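PDB 3AK3: superoxide dismutase [Mn/Fe] from Aeropyrum pernix, which catalyses the dismutation of superoxide to molecular oxygen and hydrogen peroxide at a redox-active metal centre, occupied by iron in this form. Local coordinates for the interface of chains A and B. Numbering follows the deposited sequence. Chains: chain A/B, Superoxide dismutase [Mn/Fe].

Three patches of one two-fold symmetric interface join chains A and B. Contacts 1 and 2 lie near its middle, the centres of their C-alpha atoms about 15 Å apart, and the short strand 159-160 ties them together: A:Pro160 serves contact 1 and A:Val159 contact 2. Contact 2 adds the end of helix 192-205 and the 3-10 helix 207-209. Contact 3 stands apart, about 25 Å from contact 1 and 22 Å from contact 2 between C-alpha centres, where the B N-terminus meets the end of helix 98-108 of A. Together they suggest a compact junction about the two-fold, supplemented by an outlying clasp that has a twin with the chains exchanged.

Contact 1: the interface of chains A and B. Residues chain A 78, 151, 154-155, 160; chain B 154-156.
B:Ala156 and A:Met154 bury the most surface here, with B:Met154 next. The methyl of B:Ala156 fits among three chain A groups: the ring carbon CG of A:Pro160 lies 3.8 Å from its CB, the thioether sulfur SD of A:Met78 lies 3.9 Å from the same CB, and the terminal methyl CE of A:Met154 touches CA and CB. A:Met154 comes in along the backbone, its CG 3.6 Å from B:Ala156 N. That CG stands anti to the backbone N (chi1 -170°), which sets it over the B:Thr155-B:Ala156 peptide; the bend at chi2 (53°) then turns SD, and beyond it CE, toward the alanine. B:Met154 mirrors the inner part of this: its CB packs 3.6 Å from A:Met154 O and its CG against the A:Thr155 carbonyl carbon. Water takes up the polar backbone between the loops. Water 1 bridges A:Met154 O and B:Met154 O, 2.9 Å from each, and water 2 links A:Thr155 O to B:Thr155 O. On the B side the hydroxyl OG1 of B:Thr155 donates to B:Ala156 O at 2.9 Å, which should help to steady that stretch of loop. The patch is a water-bridged loop-to-loop junction across the two-fold, and it probably helps to keep the paired subunits in register.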
loop_
_atom_site.group_PDB
_atom_site.type_symbol
_atom_site.label_atom_id
_atom_site.label_comp_id
_atom_site.label_asym_id
_atom_site.label_seq_id
_atom_site.Cartn_x
_atom_site.Cartn_y
_atom_site.Cartn_z
ATOM N N MET A 78 4.186 -14.953 -9.765
ATOM C CA MET A 78 5.539 -14.385 -9.730
ATOM C C MET A 78 6.583 -15.481 -9.509
ATOM O O MET A 78 7.611 -15.476 -10.171
ATOM C CB MET A 78 5.674 -13.282 -8.675
ATOM C CG MET A 78 4.825 -12.041 -8.904
ATOM S SD MET A 78 5.261 -11.111 -10.396
ATOM C CE MET A 78 6.800 -10.321 -9.880
ATOM N N ASN A 151 1.973 -7.711 -4.954
ATOM C CA ASN A 151 0.755 -7.130 -5.546
ATOM C C ASN A 151 0.621 -5.657 -5.199
ATOM O O ASN A 151 -0.490 -5.151 -5.021
ATOM C CB ASN A 151 -0.488 -7.885 -5.051
ATOM C CG ASN A 151 -0.682 -7.764 -3.547
ATOM O OD1 ASN A 151 0.270 -7.533 -2.787
ATOM N ND2 ASN A 151 -1.908 -7.942 -3.102
ATOM N N MET A 154 2.676 -3.284 -8.993
ATOM C CA MET A 154 2.400 -3.931 -10.283
ATOM C C MET A 154 1.227 -3.227 -10.950
ATOM O O MET A 154 0.319 -2.721 -10.287
ATOM C CB MET A 154 2.115 -5.425 -10.110
ATOM C CG MET A 154 2.054 -6.207 -11.410
ATOM S SD MET A 154 3.539 -5.915 -12.384
ATOM C CE MET A 154 3.089 -6.792 -13.878
ATOM N N THR A 155 1.286 -3.183 -12.278
ATOM C CA THR A 155 0.250 -2.552 -13.084
ATOM C C THR A 155 -0.347 -3.581 -14.033
ATOM O O THR A 155 0.245 -4.618 -14.313
ATOM C CB THR A 155 0.829 -1.401 -13.921
ATOM O OG1 THR A 155 1.555 -1.934 -15.025
ATOM C CG2 THR A 155 1.771 -0.537 -13.094
ATOM N N PRO A 160 5.755 -9.434 -17.042
ATOM C CA PRO A 160 7.102 -9.736 -16.543
ATOM C C PRO A 160 7.747 -10.836 -17.373
ATOM O O PRO A 160 7.145 -11.883 -17.600
ATOM C CB PRO A 160 6.846 -10.236 -15.117
ATOM C CG PRO A 160 5.508 -9.656 -14.756
ATOM C CD PRO A 160 4.728 -9.761 -16.040
ATOM N N MET B 154 -3.289 -4.848 -7.929
ATOM C CA MET B 154 -3.120 -5.456 -9.243
ATOM C C MET B 154 -1.993 -6.480 -9.250
ATOM O O MET B 154 -0.973 -6.326 -8.542
ATOM C CB MET B 154 -2.890 -4.417 -10.334
ATOM C CG MET B 154 -2.955 -5.025 -11.742
ATOM S SD MET B 154 -4.516 -5.923 -12.056
ATOM C CE MET B 154 -4.226 -6.668 -13.663
ATOM N N THR B 155 -2.175 -7.535 -10.032
ATOM C CA THR B 155 -1.182 -8.605 -10.083
ATOM C C THR B 155 -0.652 -8.755 -11.502
ATOM O O THR B 155 -1.277 -8.298 -12.453
ATOM C CB THR B 155 -1.771 -9.967 -9.637
ATOM O OG1 THR B 155 -2.619 -10.497 -10.666
ATOM C CG2 THR B 155 -2.593 -9.834 -8.344
ATOM N N ALA B 156 0.480 -9.434 -11.651
ATOM C CA ALA B 156 0.902 -9.895 -12.975
ATOM C C ALA B 156 -0.087 -10.912 -13.538
ATOM O O ALA B 156 -0.911 -11.467 -12.801
ATOM C CB ALA B 156 2.303 -10.514 -12.885
HETATM O O HOH W 1 -0.332 -3.690 -7.653
HETATM O O HOH W 2 -0.639 -7.186 -14.766
#

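Contact 2: the interface of chains A and B. Residues chain A 159, 201-202, 205-206, 209; chain B 205, 208-209.
The polar part is a reciprocal pair of hydrogen bonds between A:Asn205 and B:Asn205 at the ends of the two 192-205 helices. The side-chain amide nitrogen ND2 of A:Asn205 gives its N-H to B:Asn205 O at 3.0 Å, and ND2 of B:Asn205 returns a longer bond of 3.2 Å to A:Asn205 O. Both donors lie in the carbonyl plane and use a lone pair of the acceptor, though each acceptor is somewhat tilted from the donor's amide plane. The two amide planes are turned 50° apart, and A:Asn205 CB packs 3.8 Å from B:Asn205 CB. Apolar contact centres on B:Leu209, which buries the most surface of the residues here. Its branches divide the work: CD2 presses on A:Ala202 CA at 3.5 Å, while CD1 meets A:Leu209 CD1 tip to tip at 3.8 Å and approaches CG2 of A:Val159. CG lies anti to the carbonyl carbon (chi1 -62°), and chi2 of 169° then spreads the two methyls over different chain A partners. In a third group A:Gln201 packs crosswise over B:Pro208, A:Gln201 CG lying 3.4 Å from B:Pro208 O. Its amide oxygen OE1 rests against the ring CB. This helix-end junction combines matched asparagines with leucine packing and probably secures the subunit pairing.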
loop_
_atom_site.group_PDB
_atom_site.type_symbol
_atom_site.label_atom_id
_atom_site.label_comp_id
_atom_site.label_asym_id
_atom_site.label_seq_id
_atom_site.Cartn_x
_atom_site.Cartn_y
_atom_site.Cartn_z
ATOM N N VAL A 159 4.037 -7.229 -18.947
ATOM C CA VAL A 159 4.266 -8.666 -18.865
ATOM C C VAL A 159 5.655 -8.927 -18.291
ATOM O O VAL A 159 6.638 -8.668 -18.980
ATOM C CB VAL A 159 4.182 -9.303 -20.273
ATOM C CG1 VAL A 159 4.418 -10.819 -20.226
ATOM C CG2 VAL A 159 2.849 -8.957 -20.930
ATOM N N GLN A 201 7.168 -14.570 -27.026
ATOM C CA GLN A 201 5.723 -14.703 -26.876
ATOM C C GLN A 201 5.076 -13.340 -26.686
ATOM O O GLN A 201 4.028 -13.070 -27.263
ATOM C CB GLN A 201 5.354 -15.639 -25.719
ATOM C CG GLN A 201 5.736 -17.106 -25.956
ATOM C CD GLN A 201 5.047 -17.712 -27.182
ATOM O OE1 GLN A 201 3.884 -17.427 -27.463
ATOM N NE2 GLN A 201 5.775 -18.543 -27.916
ATOM N N ALA A 202 5.716 -12.476 -25.899
ATOM C CA ALA A 202 5.190 -11.129 -25.653
ATOM C C ALA A 202 5.161 -10.273 -26.923
ATOM O O ALA A 202 4.173 -9.583 -27.192
ATOM C CB ALA A 202 5.977 -10.438 -24.545
ATOM N N ASN A 205 2.257 -11.637 -28.837
ATOM C CA ASN A 205 0.922 -11.740 -28.233
ATOM C C ASN A 205 0.395 -10.570 -27.402
ATOM O O ASN A 205 -0.815 -10.394 -27.295
ATOM C CB ASN A 205 0.822 -13.019 -27.385
ATOM C CG ASN A 205 0.748 -14.282 -28.226
ATOM O OD1 ASN A 205 1.085 -14.284 -29.410
ATOM N ND2 ASN A 205 0.310 -15.366 -27.612
ATOM N N ALA A 206 1.284 -9.790 -26.793
ATOM C CA ALA A 206 0.863 -8.842 -25.753
ATOM C C ALA A 206 -0.003 -7.663 -26.236
ATOM O O ALA A 206 -1.070 -7.405 -25.680
ATOM C CB ALA A 206 2.070 -8.350 -24.969
ATOM N N LEU A 209 -4.018 -7.735 -26.746
ATOM C CA LEU A 209 -4.834 -7.914 -25.543
ATOM C C LEU A 209 -5.464 -6.588 -25.126
ATOM O O LEU A 209 -6.482 -6.563 -24.416
ATOM C CB LEU A 209 -3.990 -8.444 -24.374
ATOM C CG LEU A 209 -3.408 -9.863 -24.367
ATOM C CD1 LEU A 209 -2.425 -10.036 -23.213
ATOM C CD2 LEU A 209 -4.513 -10.901 -24.285
ATOM N N ASN B 205 -4.315 -15.368 -26.825
ATOM C CA ASN B 205 -2.983 -14.785 -26.641
ATOM C C ASN B 205 -2.383 -14.811 -25.233
ATOM O O ASN B 205 -1.164 -14.772 -25.095
ATOM C CB ASN B 205 -2.974 -13.333 -27.126
ATOM C CG ASN B 205 -3.137 -13.213 -28.628
ATOM O OD1 ASN B 205 -4.102 -13.706 -29.207
ATOM N ND2 ASN B 205 -2.195 -12.543 -29.264
ATOM N N PRO B 208 0.010 -18.268 -23.342
ATOM C CA PRO B 208 1.390 -18.439 -23.823
ATOM C C PRO B 208 2.428 -17.427 -23.306
ATOM O O PRO B 208 3.623 -17.703 -23.375
ATOM C CB PRO B 208 1.251 -18.294 -25.344
ATOM C CG PRO B 208 -0.157 -18.598 -25.638
ATOM C CD PRO B 208 -0.926 -18.091 -24.466
ATOM N N LEU B 209 1.988 -16.277 -22.794
ATOM C CA LEU B 209 2.919 -15.291 -22.224
ATOM C C LEU B 209 3.628 -15.799 -20.971
ATOM O O LEU B 209 4.688 -15.285 -20.596
ATOM C CB LEU B 209 2.178 -14.005 -21.861
ATOM C CG LEU B 209 1.509 -13.220 -22.981
ATOM C CD1 LEU B 209 0.612 -12.153 -22.401
ATOM C CD2 LEU B 209 2.574 -12.604 -23.856
#

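Contact 3: the interface of chains A and B. Residues chain A 105-109; chain B 1-3.
The carboxy-terminal end of helix 98-108 in chain A receives the N-terminal segment of chain B, whose backbone N-H groups meet carbonyls of its final turn. A:Lys106 O is the main acceptor and is gripped twice. B:Val2 N donates to it at 2.6 Å in a nearly straight bond, 174° at the hydrogen, but from a position tilted out of the carbonyl plane. B:Ser3 N binds the same A:Lys106 O at 2.7 Å and lies in that plane. Two successive N-H groups of the B backbone thus converge on one oxygen. The amino terminus, B:Met1 N, adds a weak bond to A:Glu105 O at 3.2 Å; as this end of a helix carries partial negative charge, a cationic terminus would probably be drawn there. Side chains pack beside these bonds. B:Met1 runs alongside A:Gly109, its CB 3.7 Å from the glycine CA and its thioether SD near the same atom. CG of the methionine is anti to its backbone N (chi1 -166°) and the chain is extended beyond, which lays the sulfur across the glycine and carries CE toward A:Gln107 O. The B:Val2 methyl CG2 rests 3.8 Å from A:Lys106 CB, whereas the A:Gln107 CG packs against B:Ser3 O at 3.5 Å. In the fold, the site lies where helix 98-108 gives way to the short link before helix 111-123, so the B N-terminus reaches across to cap a helix of its neighbour.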
loop_
_atom_site.group_PDB
_atom_site.type_symbol
_atom_site.label_atom_id
_atom_site.label_comp_id
_atom_site.label_asym_id
_atom_site.label_seq_id
_atom_site.Cartn_x
_atom_site.Cartn_y
_atom_site.Cartn_z
ATOM N N GLU A 105 19.997 -3.150 -25.822
ATOM C CA GLU A 105 20.864 -2.187 -26.498
ATOM C C GLU A 105 20.138 -0.878 -26.828
ATOM O O GLU A 105 20.648 0.206 -26.551
ATOM C CB GLU A 105 21.439 -2.810 -27.777
ATOM C CG GLU A 105 22.456 -1.934 -28.512
ATOM C CD GLU A 105 23.699 -1.647 -27.684
ATOM O OE1 GLU A 105 24.101 -0.465 -27.614
ATOM O OE2 GLU A 105 24.269 -2.597 -27.099
ATOM N N LYS A 106 18.944 -0.991 -27.402
ATOM C CA LYS A 106 18.208 0.169 -27.910
ATOM C C LYS A 106 17.568 1.019 -26.822
ATOM O O LYS A 106 17.313 2.210 -27.025
ATOM C CB LYS A 106 17.126 -0.284 -28.886
ATOM C CG LYS A 106 17.680 -0.858 -30.165
ATOM C CD LYS A 106 16.606 -1.581 -30.925
ATOM C CE LYS A 106 17.105 -1.982 -32.291
ATOM N NZ LYS A 106 16.023 -2.680 -33.026
ATOM N N GLN A 107 17.309 0.409 -25.672
ATOM C CA GLN A 107 16.531 1.064 -24.628
ATOM C C GLN A 107 17.356 1.485 -23.436
ATOM O O GLN A 107 17.149 2.567 -22.881
ATOM C CB GLN A 107 15.417 0.141 -24.167
ATOM C CG GLN A 107 14.434 -0.159 -25.260
ATOM C CD GLN A 107 13.223 -0.846 -24.722
ATOM O OE1 GLN A 107 12.937 -1.986 -25.081
ATOM N NE2 GLN A 107 12.507 -0.164 -23.830
ATOM N N PHE A 108 18.282 0.622 -23.044
ATOM C CA PHE A 108 19.059 0.846 -21.838
ATOM C C PHE A 108 20.503 1.239 -22.154
ATOM O O PHE A 108 21.284 1.520 -21.250
ATOM C CB PHE A 108 18.972 -0.384 -20.926
ATOM C CG PHE A 108 17.560 -0.793 -20.602
ATOM C CD1 PHE A 108 16.769 -0.008 -19.769
ATOM C CD2 PHE A 108 17.019 -1.957 -21.136
ATOM C CE1 PHE A 108 15.452 -0.376 -19.474
ATOM C CE2 PHE A 108 15.708 -2.338 -20.837
ATOM C CZ PHE A 108 14.928 -1.545 -20.007
ATOM N N GLY A 109 20.831 1.285 -23.445
ATOM C CA GLY A 109 22.181 1.607 -23.894
ATOM C C GLY A 109 23.157 0.465 -23.678
ATOM O O GLY A 109 24.348 0.691 -23.459
ATOM N N MET B 1 21.601 2.836 -28.171
ATOM C CA MET B 1 20.500 3.491 -27.404
ATOM C C MET B 1 19.663 4.411 -28.296
ATOM O O MET B 1 20.198 5.176 -29.109
ATOM C CB MET B 1 21.068 4.267 -26.204
ATOM C CG MET B 1 20.042 4.708 -25.153
ATOM S SD MET B 1 20.787 5.023 -23.526
ATOM C CE MET B 1 19.479 5.926 -22.697
ATOM N N VAL B 2 18.345 4.290 -28.151
ATOM C CA VAL B 2 17.380 5.267 -28.661
ATOM C C VAL B 2 16.417 5.617 -27.528
ATOM O O VAL B 2 15.722 6.635 -27.575
ATOM C CB VAL B 2 16.600 4.770 -29.912
ATOM C CG1 VAL B 2 17.411 5.016 -31.179
ATOM C CG2 VAL B 2 16.207 3.298 -29.788
ATOM N N SER B 3 16.404 4.748 -26.515
ATOM C CA SER B 3 15.725 4.956 -25.233
ATOM C C SER B 3 14.252 4.511 -25.219
ATOM O O SER B 3 13.985 3.320 -25.396
ATOM C CB SER B 3 15.925 6.385 -24.725
ATOM O OG SER B 3 17.299 6.759 -24.814
#